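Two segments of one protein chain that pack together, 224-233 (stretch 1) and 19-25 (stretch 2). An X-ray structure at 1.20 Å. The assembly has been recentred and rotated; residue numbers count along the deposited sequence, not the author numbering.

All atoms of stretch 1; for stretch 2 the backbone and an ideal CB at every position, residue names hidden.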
# COMPACT_ATOMS: atom_id res chain seq x y z
N PHE A 224 -1.98 4.59 -11.13
CA PHE A 224 -0.58 4.30 -10.84
C PHE A 224 -0.46 3.86 -9.39
O PHE A 224 -1.34 4.05 -8.56
CB PHE A 224 0.33 5.50 -11.08
CG PHE A 224 0.14 6.65 -10.13
CD1 PHE A 224 0.70 6.64 -8.85
CD2 PHE A 224 -0.66 7.73 -10.48
CE1 PHE A 224 0.47 7.64 -7.94
CE2 PHE A 224 -0.87 8.76 -9.57
CZ PHE A 224 -0.32 8.71 -8.31
N PHE A 225 0.69 3.28 -9.11
CA PHE A 225 1.05 2.78 -7.77
C PHE A 225 2.51 3.15 -7.50
O PHE A 225 3.43 2.61 -8.15
CB PHE A 225 0.82 1.26 -7.72
CG PHE A 225 0.85 0.61 -6.37
CD1 PHE A 225 2.04 0.24 -5.75
CD2 PHE A 225 -0.30 0.26 -5.71
CE1 PHE A 225 2.05 -0.50 -4.58
CE2 PHE A 225 -0.30 -0.49 -4.56
CZ PHE A 225 0.90 -0.88 -3.98
N ARG A 226 2.73 4.09 -6.60
CA ARG A 226 4.09 4.54 -6.19
C ARG A 226 4.59 3.59 -5.10
O ARG A 226 3.86 3.31 -4.11
CB ARG A 226 4.03 5.98 -5.66
CG ARG A 226 5.37 6.55 -5.29
CD ARG A 226 5.26 7.74 -4.35
NE ARG A 226 6.56 8.27 -3.94
CZ ARG A 226 6.81 8.82 -2.75
NH1 ARG A 226 5.82 9.05 -1.89
NH2 ARG A 226 8.07 9.11 -2.43
N PHE A 227 5.80 3.05 -5.23
CA PHE A 227 6.29 2.02 -4.30
C PHE A 227 7.78 1.88 -4.49
O PHE A 227 8.30 2.28 -5.57
CB PHE A 227 5.59 0.68 -4.57
CG PHE A 227 6.17 -0.11 -5.73
CD1 PHE A 227 6.06 0.35 -7.01
CD2 PHE A 227 6.93 -1.24 -5.46
CE1 PHE A 227 6.70 -0.31 -8.04
CE2 PHE A 227 7.55 -1.90 -6.49
CZ PHE A 227 7.46 -1.43 -7.78
N PRO A 228 8.55 1.25 -3.58
CA PRO A 228 8.13 0.70 -2.29
C PRO A 228 8.22 1.69 -1.14
O PRO A 228 8.02 1.30 0.03
CB PRO A 228 9.08 -0.47 -2.10
CG PRO A 228 10.37 0.05 -2.69
CD PRO A 228 9.91 0.80 -3.92
N GLY A 229 8.48 2.96 -1.42
CA GLY A 229 8.42 4.00 -0.41
C GLY A 229 8.88 5.30 -1.00
O GLY A 229 9.32 5.35 -2.16
N GLY A 230 8.74 6.42 -0.24
CA GLY A 230 8.41 6.42 1.16
C GLY A 230 9.65 6.10 2.01
O GLY A 230 10.63 5.53 1.54
N ASN A 231 9.51 6.36 3.33
CA ASN A 231 10.61 6.10 4.25
C ASN A 231 11.04 4.65 4.22
O ASN A 231 12.23 4.35 4.42
CB ASN A 231 10.23 6.46 5.66
CG ASN A 231 10.29 7.94 5.97
OD1 ASN A 231 10.49 8.76 5.05
ND2 ASN A 231 10.22 8.31 7.24
N ASN A 232 10.11 3.71 4.01
CA ASN A 232 10.48 2.27 4.07
C ASN A 232 11.45 1.86 2.97
O ASN A 232 12.03 0.78 3.05
CB ASN A 232 9.24 1.39 4.02
CG ASN A 232 9.40 0.08 4.76
OD1 ASN A 232 9.81 0.09 5.94
ND2 ASN A 232 9.14 -1.03 4.08
N LEU A 233 11.64 2.68 1.93
CA LEU A 233 12.71 2.44 0.94
C LEU A 233 14.09 2.60 1.54
O LEU A 233 15.06 1.95 1.11
CB LEU A 233 12.54 3.49 -0.18
CG LEU A 233 13.62 3.55 -1.28
CD1 LEU A 233 13.52 2.35 -2.23
CD2 LEU A 233 13.50 4.85 -2.04
N UNK A 19 -3.78 8.26 -8.35
CA UNK A 19 -3.22 6.92 -8.08
C UNK A 19 -2.94 6.73 -6.62
O UNK A 19 -3.42 7.51 -5.78
CB UNK A 19 -1.93 6.69 -8.88
N UNK A 20 -2.15 5.72 -6.31
CA UNK A 20 -1.92 5.26 -4.94
C UNK A 20 -0.46 5.39 -4.55
O UNK A 20 0.46 5.25 -5.39
CB UNK A 20 -2.37 3.81 -4.78
N UNK A 21 -0.23 5.63 -3.26
CA UNK A 21 1.10 5.65 -2.65
C UNK A 21 1.24 4.55 -1.63
O UNK A 21 0.46 4.47 -0.68
CB UNK A 21 1.38 7.01 -2.00
N UNK A 22 2.24 3.65 -1.83
CA UNK A 22 2.41 2.50 -0.95
C UNK A 22 3.83 2.44 -0.39
O UNK A 22 4.83 2.50 -1.11
CB UNK A 22 2.08 1.21 -1.70
N UNK A 23 3.88 2.18 0.91
CA UNK A 23 5.03 1.57 1.57
C UNK A 23 4.44 0.64 2.63
O UNK A 23 3.28 0.83 3.00
CB UNK A 23 5.97 2.61 2.17
N UNK A 24 5.25 -0.25 3.20
CA UNK A 24 4.79 -1.08 4.32
C UNK A 24 4.88 -0.21 5.58
O UNK A 24 5.98 0.06 6.12
CB UNK A 24 5.62 -2.36 4.46
N UNK A 25 3.73 0.31 6.01
CA UNK A 25 3.56 1.15 7.20
C UNK A 25 2.22 0.71 7.79
O UNK A 25 1.30 0.34 7.05
CB UNK A 25 3.59 2.65 6.88

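Position 19 lies beside the ring of Phe224, and its CA-to-CB bond points toward stretch 1. An ideal CB would sit 2.3 Å from Phe224 CD2, a clash, so with the ring where it is only a residue without CB fits. The residue is Gly19. Its CA lies over the ring face, 3.4 Å from the Phe224 ring centroid, in a CH-pi contact.

At position 20 the backbone is extended and pairs in parallel with Phe225: the amide N donates to Phe224 O (2.9 Å), and the carbonyl O accepts from Arg226 N (2.8 Å, nearly linear). The CB points to the sheet face that carries the Phe225 side chain, with Phe225 CD2 4.2 Å from the ideal CB. An apolar side chain is expected, and leucine, isoleucine, valine or methionine could serve. Leu20 fills the place, its CD1 4.1 Å from Phe225 CD2.

Position 21 pairs with Arg226, and its CB points to the face shared with that side chain. The long aliphatic part of the arginine offers a surface, with CD 4.6 Å from the ideal CB; an apolar chain or a flexible longer one would suit. Met21 packs its CG 3.6 Å from Arg226 NH1, and its thioether reaches on until CE lies 3.8 Å from Gly230 CA. An ideal CB on Gly230 would be 2.9 Å from that methyl, so the glycine leaves room for it.

Position 22 continues the ladder, its N donating to Arg226 O (2.8 Å). The CB points toward stretch 1, tight against Phe225 CZ at 3.3 Å, so an apolar or aromatic group is favoured. In Phe22 the ring runs nearly parallel to that of Phe225, but the two are slid apart and barely overlap, with centroids 5.5 Å apart.

Position 23 faces the turn after Pro228. Its CB points toward stretch 1, and the backbone amides of Asn231 and Asn232 lie within reach of a side chain of some length, making an acceptor attractive: glutamate or glutamine would serve. Glu23 uses OE1 to accept from Asn232 N (2.8 Å), while OE2 accepts from a water that in turn accepts from Asn231 N.

At position 24 the CB points sideways, 3.8 Å from Asn232 ND2, which leaves a broad choice with polar residues natural. Asp24 turns its carboxylate away to partners elsewhere in the structure; its backbone N and O reach stretch 1 through two waters.

Position 25 has nothing of stretch 1 near its CB, so this contact does not dictate the choice. It is Ile25.

Stretch 2 (19-25) GLMFEDI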
# COMPACT_ATOMS: atom_id res chain seq x y z
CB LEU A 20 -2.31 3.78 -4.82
CG LEU A 20 -3.70 3.40 -5.30
CD1 LEU A 20 -3.95 1.94 -5.02
CD2 LEU A 20 -4.79 4.26 -4.70
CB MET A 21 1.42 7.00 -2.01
CG MET A 21 2.80 7.12 -1.42
SD MET A 21 2.97 6.44 0.25
CE MET A 21 4.71 6.47 0.53
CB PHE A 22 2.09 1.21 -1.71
CG PHE A 22 2.09 -0.00 -0.78
CD1 PHE A 22 3.24 -0.72 -0.52
CD2 PHE A 22 0.94 -0.40 -0.14
CE1 PHE A 22 3.22 -1.79 0.38
CE2 PHE A 22 0.91 -1.46 0.76
CZ PHE A 22 2.06 -2.16 1.00
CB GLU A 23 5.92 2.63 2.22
CG GLU A 23 5.31 3.25 3.47
CD GLU A 23 6.15 4.40 4.04
OE1 GLU A 23 7.34 4.16 4.39
OE2 GLU A 23 5.60 5.51 4.10
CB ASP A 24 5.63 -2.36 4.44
CG ASP A 24 4.89 -3.44 5.14
OD1 ASP A 24 4.02 -3.14 6.02
OD2 ASP A 24 5.13 -4.66 4.82
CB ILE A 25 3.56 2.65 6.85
CG1 ILE A 25 3.49 3.56 8.09
CG2 ILE A 25 2.49 3.00 5.84
CD1 ILE A 25 3.60 5.04 7.78
O HOH W 1 7.27 7.51 4.63
O HOH W 2 7.91 -1.34 7.37
O HOH W 3 7.69 -0.95 1.58
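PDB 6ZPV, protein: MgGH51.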